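Local coordinates for CRISPR-associated endonuclease Cas1 (PDB 4XTK), which probably acts as a metal-dependent endonuclease on double-stranded DNA in CRISPR adaptive immunity, working as a homodimer that joins a Cas2 dimer, at residues 157-162 with 234-239; 178-183 with 192-197; 126-131 with 246-251. All blocks are in the same frame, centred on the assembly; numbering follows the deposited sequence.

The three contacts lie on the same side of the chain's centre, in the helical C-terminal domain of Cas1. Helix 230-252 serves contact 1 with 234-239 and contact 3 with 246-251. Along the chain, contact 3 encloses contact 1, which encloses contact 2. The centre of contact 1 lies about 11 Å from that of contact 2 and about 14 Å from that of contact 3. The centres of contacts 2 and 3 are about 16 Å apart. Contact 2 touches both others: Asn197 meets Lys239, and Leu192 and Ile193 meet Phe247. Contact 3 lies away from the metal site, so helix 230-252 carries both the probable manganese ligand Glu236 and plain packing further along.

Contact 1 of 3, residues 157-162 with 234-239; sequences NAREEY and IAELFK
Arg159 of helix 148-166 reaches across to Glu236 and Lys239 of helix 230-252. The CA atoms of Arg159 and Glu236 are 9.5 Å apart, and the arginine side chain spans that distance. Its CG lies anti to the backbone N (chi1 -175°), and the chain then bends at chi2 and chi3. Arg159 NH2 forms a salt bridge to Glu236 OE1 at 2.9 Å. The guanidinium and carboxylate planes are only 6° apart, yet OE1 approaches obliquely. Arg159 NH2 also donates to the backbone oxygen Glu236 O at 3.0 Å, with an N-H...O angle of 153°. Lys239 crosses the arginine, and its CD sits over the centre of one guanidinium face, 4.0 Å from Arg159 CZ. Beyond it the lysine chain is extended. Lys239 NZ forms a salt bridge with Glu236 OE1; at 3.3 Å its hydrogen bond is weak. OE1 thus meets two cationic groups. Each has a further partner: Arg159 NH2 pairs with Glu155, and Lys239 NZ bonds Tyr201. Glu155, His221 and Glu236 are the probable manganese ligands of Cas1. In this buried salt-bridge network one arginine therefore joins two acidic residues, on different helices, that probably bind the metal.

Contact 2 of 3, residues 178-183 with 192-197; sequences EKRTRR and LISFGN
The backbone of Arg180, in a near-extended loop, passes the helix of Ile193 with 9.4 Å between their CA atoms. The arginine side chain spans that distance. Its first torsion (chi1 -179°) swings CG away from the backbone N, and the chain, straight from CG to NE, carries the guanidinium to the helix. The group lies flat on Ile193, whose CG2 is over the centre of one face, 3.6 Å from Arg180 CZ. At the edge, in the guanidinium plane, Arg180 NH2 donates to Ser194 OG, 2.8 Å away, in a nearly straight bond (N-H...O 166°). The segments belong to the helical domain of Cas1. Here the loop between helices 148-166 and 188-208 runs past the early turns of the latter, and Tyr163 of the former touches both Arg180 and Ile193. A water also sits at the guanidinium edge. It accepts from Arg180 NH2 at 3.0 Å and from Asn197 ND2 at 3.1 Å, so it joins two donors that do not bond each other. Asn190, on the first turn of helix 188-208, fixes the group further. Its OD1 takes a bond from Arg180 NH1, and its backbone oxygen bonds Ser194 OG.

Contact 3 of 3, residues 126-131 with 246-251; sequences KKRKVR and LFLNLV
Arg128 meets helix 230-252 with its guanidinium group, which touches Leu248 and Asn249. The arginine chain, extended from CG to NE, and the leucine side chain reach toward each other from their own backbones. Leu248 CD1 lies above one guanidinium face, off its centre, and is 3.5 Å from Arg128 NH1. The same methyl carbon, Leu248 CD1, is 3.7 Å from Arg128 CD, so it covers the end of the chain as well as the flat group. The polar part is slighter. Arg128 NH2 donates a weak hydrogen bond to Asn249 OD1, 3.5 Å long, with the oxygen at the guanidinium edge. The amide and guanidinium planes are turned 52° apart. Leu248 and Asn249 are neighbours on the helix, and they present a methyl to the face and a carbonyl oxygen to the edge of one cation.

Further out, Leu169 touches both Arg128 and Leu248, and Ile166 of helix 148-166 also packs on Leu248. Helices 188-208 and 272-287 pack on other residues of segment 246-251. Arg128 itself stands where helix 103-127 ends: it is the first residue to leave helical backbone angles. Lys129 N bonds Lys126 O at 3.2 Å, and Val130 N bonds Leu125 O. Lys129, with positive phi, is the C-prime residue. These features define a Schellman motif, which ends helix 103-127 in the helical domain of Cas1, and from this turn the arginine side chain spans to helix 230-252.

Contact 1 of 3, residues 157-162 with 234-239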
# COMPACT_ATOMS: atom_id res chain seq x y z
N ASN E 157 22.17 18.24 17.01
CA ASN E 157 23.32 18.98 17.51
C ASN E 157 24.57 18.11 17.57
O ASN E 157 25.67 18.57 17.26
CB ASN E 157 23.02 19.56 18.90
CG ASN E 157 21.91 20.60 18.88
OD1 ASN E 157 21.70 21.28 17.87
ND2 ASN E 157 21.20 20.74 19.99
N ALA E 158 24.39 16.85 17.96
CA ALA E 158 25.48 15.87 17.94
C ALA E 158 26.03 15.72 16.53
O ALA E 158 27.24 15.69 16.33
CB ALA E 158 25.00 14.53 18.45
N ARG E 159 25.13 15.62 15.56
CA ARG E 159 25.52 15.49 14.17
C ARG E 159 26.36 16.69 13.73
O ARG E 159 27.40 16.52 13.07
CB ARG E 159 24.28 15.35 13.28
CG ARG E 159 24.57 15.08 11.81
CD ARG E 159 24.90 13.62 11.56
NE ARG E 159 23.82 12.73 11.97
CZ ARG E 159 23.92 11.40 12.01
NH1 ARG E 159 25.05 10.81 11.66
NH2 ARG E 159 22.88 10.67 12.40
N GLU E 160 25.94 17.89 14.12
CA GLU E 160 26.62 19.11 13.70
C GLU E 160 28.03 19.18 14.29
O GLU E 160 28.98 19.60 13.61
CB GLU E 160 25.82 20.34 14.10
N GLU E 161 28.17 18.76 15.54
CA GLU E 161 29.48 18.68 16.18
C GLU E 161 30.34 17.61 15.50
O GLU E 161 31.54 17.78 15.29
CB GLU E 161 29.33 18.38 17.67
CG GLU E 161 30.63 18.07 18.38
CD GLU E 161 31.59 19.23 18.33
OE1 GLU E 161 31.12 20.39 18.25
OE2 GLU E 161 32.82 19.00 18.37
N TYR E 162 29.69 16.50 15.17
CA TYR E 162 30.34 15.41 14.47
C TYR E 162 30.87 15.88 13.12
O TYR E 162 32.00 15.56 12.74
CB TYR E 162 29.35 14.26 14.31
CG TYR E 162 29.68 13.29 13.20
CD1 TYR E 162 30.52 12.21 13.42
CD2 TYR E 162 29.12 13.44 11.94
CE1 TYR E 162 30.81 11.32 12.41
CE2 TYR E 162 29.41 12.56 10.92
CZ TYR E 162 30.26 11.50 11.16
OH TYR E 162 30.54 10.62 10.15
N ILE E 234 15.86 5.45 10.34
CA ILE E 234 16.85 4.40 10.13
C ILE E 234 18.12 4.92 9.44
O ILE E 234 19.23 4.53 9.81
CB ILE E 234 16.22 3.24 9.31
CG1 ILE E 234 15.01 2.68 10.05
CG2 ILE E 234 17.23 2.12 9.08
CD1 ILE E 234 15.34 2.10 11.42
N ALA E 235 17.95 5.83 8.48
CA ALA E 235 19.09 6.43 7.78
C ALA E 235 20.10 7.09 8.72
O ALA E 235 21.27 7.23 8.38
CB ALA E 235 18.60 7.44 6.75
N GLU E 236 19.64 7.51 9.89
CA GLU E 236 20.53 8.17 10.85
C GLU E 236 21.69 7.27 11.27
O GLU E 236 22.77 7.75 11.61
CB GLU E 236 19.75 8.62 12.10
CG GLU E 236 18.62 9.61 11.84
CD GLU E 236 19.09 11.03 11.51
OE1 GLU E 236 20.28 11.21 11.17
OE2 GLU E 236 18.26 11.96 11.60
N LEU E 237 21.47 5.97 11.21
CA LEU E 237 22.49 5.01 11.61
C LEU E 237 23.58 4.86 10.57
O LEU E 237 24.73 4.57 10.89
CB LEU E 237 21.86 3.64 11.87
CG LEU E 237 21.21 3.36 13.23
CD1 LEU E 237 19.97 4.21 13.46
CD2 LEU E 237 20.89 1.88 13.36
N PHE E 238 23.20 4.99 9.31
CA PHE E 238 24.10 4.66 8.21
C PHE E 238 24.74 5.85 7.51
O PHE E 238 25.51 5.67 6.56
CB PHE E 238 23.34 3.78 7.22
CG PHE E 238 22.80 2.54 7.85
CD1 PHE E 238 23.59 1.41 7.96
CD2 PHE E 238 21.53 2.52 8.40
CE1 PHE E 238 23.11 0.27 8.57
CE2 PHE E 238 21.04 1.39 9.00
CZ PHE E 238 21.84 0.26 9.09
N LYS E 239 24.44 7.06 7.97
CA LYS E 239 24.99 8.27 7.36
C LYS E 239 26.54 8.31 7.38
O LYS E 239 27.16 8.68 6.38
CB LYS E 239 24.41 9.52 8.04
CG LYS E 239 23.06 9.96 7.48
CD LYS E 239 22.43 11.10 8.29
CE LYS E 239 21.20 11.65 7.57
NZ LYS E 239 20.54 12.76 8.30

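Contact 2 of 3, residues 178-183 with 192-197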
# COMPACT_ATOMS: atom_id res chain seq x y z
N GLU E 178 32.30 23.20 7.07
CA GLU E 178 32.13 24.33 7.96
C GLU E 178 31.00 24.00 8.94
O GLU E 178 31.13 23.11 9.78
CB GLU E 178 31.84 25.62 7.19
CG GLU E 178 32.98 26.07 6.28
CD GLU E 178 34.27 26.33 7.05
OE1 GLU E 178 34.23 27.07 8.05
OE2 GLU E 178 35.33 25.79 6.63
N LYS E 179 29.90 24.73 8.85
CA LYS E 179 28.72 24.44 9.65
C LYS E 179 27.64 23.75 8.80
O LYS E 179 27.32 24.22 7.72
CB LYS E 179 28.19 25.74 10.25
CG LYS E 179 27.06 25.63 11.24
CD LYS E 179 26.76 27.04 11.76
CE LYS E 179 25.67 27.08 12.82
NZ LYS E 179 26.11 26.49 14.11
N ARG E 180 27.11 22.62 9.27
CA ARG E 180 25.90 22.04 8.68
C ARG E 180 24.73 22.07 9.65
O ARG E 180 24.76 21.45 10.71
CB ARG E 180 26.10 20.59 8.22
CG ARG E 180 24.81 20.01 7.60
CD ARG E 180 25.07 18.73 6.82
NE ARG E 180 23.89 18.26 6.10
CZ ARG E 180 23.65 18.50 4.81
NH1 ARG E 180 24.50 19.21 4.10
NH2 ARG E 180 22.55 18.02 4.24
N THR E 181 23.68 22.79 9.26
CA THR E 181 22.48 22.93 10.08
C THR E 181 21.26 22.40 9.33
O THR E 181 21.38 21.77 8.28
CB THR E 181 22.24 24.40 10.48
OG1 THR E 181 22.17 25.22 9.30
CG2 THR E 181 23.37 24.89 11.36
N ARG E 182 20.08 22.61 9.91
CA ARG E 182 18.83 22.22 9.27
C ARG E 182 18.62 22.95 7.93
O ARG E 182 17.92 22.47 7.05
CB ARG E 182 17.65 22.47 10.22
N ARG E 183 19.24 24.13 7.80
CA ARG E 183 19.33 24.79 6.50
C ARG E 183 20.80 24.99 6.14
O ARG E 183 21.38 26.05 6.40
CB ARG E 183 18.60 26.14 6.49
CG ARG E 183 18.54 26.78 5.12
CD ARG E 183 17.80 28.10 5.14
NE ARG E 183 17.86 28.76 3.84
CZ ARG E 183 17.00 28.55 2.85
NH1 ARG E 183 15.99 27.70 3.02
NH2 ARG E 183 17.13 29.20 1.70
N LEU E 192 27.17 17.91 -1.51
CA LEU E 192 27.45 16.48 -1.55
C LEU E 192 26.72 15.72 -0.45
O LEU E 192 26.05 14.72 -0.72
CB LEU E 192 28.95 16.24 -1.45
CG LEU E 192 29.75 16.61 -2.70
CD1 LEU E 192 31.23 16.54 -2.40
CD2 LEU E 192 29.39 15.70 -3.86
N ILE E 193 26.85 16.20 0.79
CA ILE E 193 26.20 15.57 1.93
C ILE E 193 24.69 15.49 1.71
O ILE E 193 24.07 14.45 1.92
CB ILE E 193 26.49 16.31 3.25
CG1 ILE E 193 28.00 16.38 3.50
CG2 ILE E 193 25.78 15.64 4.42
CD1 ILE E 193 28.66 15.03 3.62
N SER E 194 24.09 16.59 1.25
CA SER E 194 22.67 16.62 0.96
C SER E 194 22.31 15.60 -0.10
O SER E 194 21.33 14.87 0.04
CB SER E 194 22.22 18.01 0.50
OG SER E 194 22.26 18.92 1.59
N PHE E 195 23.13 15.54 -1.15
CA PHE E 195 22.87 14.60 -2.24
C PHE E 195 22.99 13.15 -1.76
O PHE E 195 22.11 12.34 -2.03
CB PHE E 195 23.83 14.86 -3.40
CG PHE E 195 23.56 13.98 -4.58
CD1 PHE E 195 22.47 14.21 -5.40
CD2 PHE E 195 24.41 12.92 -4.88
CE1 PHE E 195 22.21 13.39 -6.50
CE2 PHE E 195 24.16 12.10 -5.97
CZ PHE E 195 23.06 12.34 -6.78
N GLY E 196 24.08 12.85 -1.04
CA GLY E 196 24.29 11.53 -0.49
C GLY E 196 23.17 11.11 0.45
O GLY E 196 22.67 9.99 0.37
N ASN E 197 22.78 12.02 1.34
CA ASN E 197 21.69 11.75 2.27
C ASN E 197 20.40 11.40 1.55
O ASN E 197 19.73 10.44 1.92
CB ASN E 197 21.46 12.94 3.19
CG ASN E 197 22.44 12.98 4.33
OD1 ASN E 197 23.28 12.09 4.47
ND2 ASN E 197 22.35 14.02 5.15
O HOH W 1 20.28 16.09 4.29

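Contact 3 of 3, residues 126-131 with 246-251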
# COMPACT_ATOMS: atom_id res chain seq x y z
N LYS E 126 36.88 7.39 15.35
CA LYS E 126 38.01 6.69 15.94
C LYS E 126 38.78 5.85 14.91
O LYS E 126 39.99 5.68 15.04
CB LYS E 126 37.55 5.79 17.09
CG LYS E 126 37.19 6.55 18.35
CD LYS E 126 36.91 5.61 19.50
CE LYS E 126 36.57 6.37 20.77
NZ LYS E 126 36.22 5.46 21.89
N LYS E 127 38.07 5.34 13.91
CA LYS E 127 38.69 4.59 12.82
C LYS E 127 39.65 5.49 12.03
O LYS E 127 40.66 5.04 11.50
CB LYS E 127 37.63 4.02 11.88
CG LYS E 127 37.54 2.50 11.85
CD LYS E 127 36.29 2.05 11.11
N ARG E 128 39.29 6.76 11.95
CA ARG E 128 40.06 7.75 11.22
C ARG E 128 41.02 8.56 12.11
O ARG E 128 41.59 9.55 11.66
CB ARG E 128 39.13 8.66 10.44
CG ARG E 128 38.62 7.96 9.19
CD ARG E 128 37.51 8.68 8.49
NE ARG E 128 36.99 7.90 7.37
CZ ARG E 128 37.51 7.92 6.14
NH1 ARG E 128 38.55 8.69 5.87
NH2 ARG E 128 36.96 7.18 5.19
N LYS E 129 41.15 8.13 13.36
CA LYS E 129 42.11 8.71 14.32
C LYS E 129 41.76 10.15 14.68
O LYS E 129 42.63 11.01 14.80
CB LYS E 129 43.54 8.63 13.76
CG LYS E 129 43.94 7.26 13.21
CD LYS E 129 44.45 6.34 14.30
CE LYS E 129 45.97 6.34 14.35
N VAL E 130 40.46 10.40 14.84
CA VAL E 130 39.95 11.69 15.28
C VAL E 130 39.33 11.55 16.67
O VAL E 130 38.73 10.52 16.98
CB VAL E 130 38.89 12.23 14.28
CG1 VAL E 130 38.21 13.49 14.82
CG2 VAL E 130 39.52 12.50 12.92
N ARG E 131 39.49 12.57 17.52
CA ARG E 131 38.94 12.54 18.88
C ARG E 131 37.41 12.60 18.87
O ARG E 131 36.82 13.51 18.29
CB ARG E 131 39.49 13.70 19.70
CG ARG E 131 40.96 13.98 19.46
CD ARG E 131 41.75 13.93 20.76
NE ARG E 131 41.53 15.12 21.59
CZ ARG E 131 41.20 15.09 22.87
NH1 ARG E 131 41.03 13.93 23.49
NH2 ARG E 131 41.03 16.22 23.54
N LEU E 246 31.93 8.19 1.83
CA LEU E 246 31.92 8.51 0.41
C LEU E 246 32.35 9.96 0.18
O LEU E 246 33.10 10.25 -0.75
CB LEU E 246 30.54 8.26 -0.17
CG LEU E 246 30.40 8.11 -1.68
CD1 LEU E 246 31.30 6.99 -2.16
CD2 LEU E 246 28.95 7.84 -2.02
N PHE E 247 31.87 10.86 1.03
CA PHE E 247 32.18 12.28 0.91
C PHE E 247 33.67 12.55 1.07
O PHE E 247 34.27 13.27 0.27
CB PHE E 247 31.39 13.09 1.94
CG PHE E 247 32.00 14.42 2.26
CD1 PHE E 247 31.98 15.45 1.33
CD2 PHE E 247 32.61 14.64 3.49
CE1 PHE E 247 32.56 16.67 1.63
CE2 PHE E 247 33.19 15.87 3.79
CZ PHE E 247 33.16 16.88 2.85
N LEU E 248 34.26 11.98 2.11
CA LEU E 248 35.69 12.11 2.36
C LEU E 248 36.51 11.51 1.22
O LEU E 248 37.40 12.17 0.66
CB LEU E 248 36.08 11.43 3.68
CG LEU E 248 35.71 12.12 5.00
CD1 LEU E 248 36.14 11.27 6.18
CD2 LEU E 248 36.32 13.51 5.08
N ASN E 249 36.21 10.27 0.87
CA ASN E 249 36.96 9.56 -0.16
C ASN E 249 36.95 10.29 -1.49
O ASN E 249 37.98 10.41 -2.15
CB ASN E 249 36.42 8.14 -0.34
CG ASN E 249 36.77 7.24 0.83
OD1 ASN E 249 37.42 7.66 1.78
ND2 ASN E 249 36.33 5.99 0.75
N LEU E 250 35.79 10.81 -1.88
CA LEU E 250 35.67 11.44 -3.18
C LEU E 250 36.34 12.82 -3.26
O LEU E 250 36.97 13.14 -4.28
CB LEU E 250 34.19 11.54 -3.57
CG LEU E 250 33.57 10.19 -3.94
CD1 LEU E 250 32.09 10.32 -4.28
CD2 LEU E 250 34.33 9.53 -5.09
N VAL E 251 36.24 13.63 -2.21
CA VAL E 251 36.84 14.97 -2.26
C VAL E 251 38.34 14.94 -2.01
O VAL E 251 39.07 15.79 -2.52
CB VAL E 251 36.20 15.96 -1.24
CG1 VAL E 251 34.71 16.08 -1.49
CG2 VAL E 251 36.50 15.56 0.20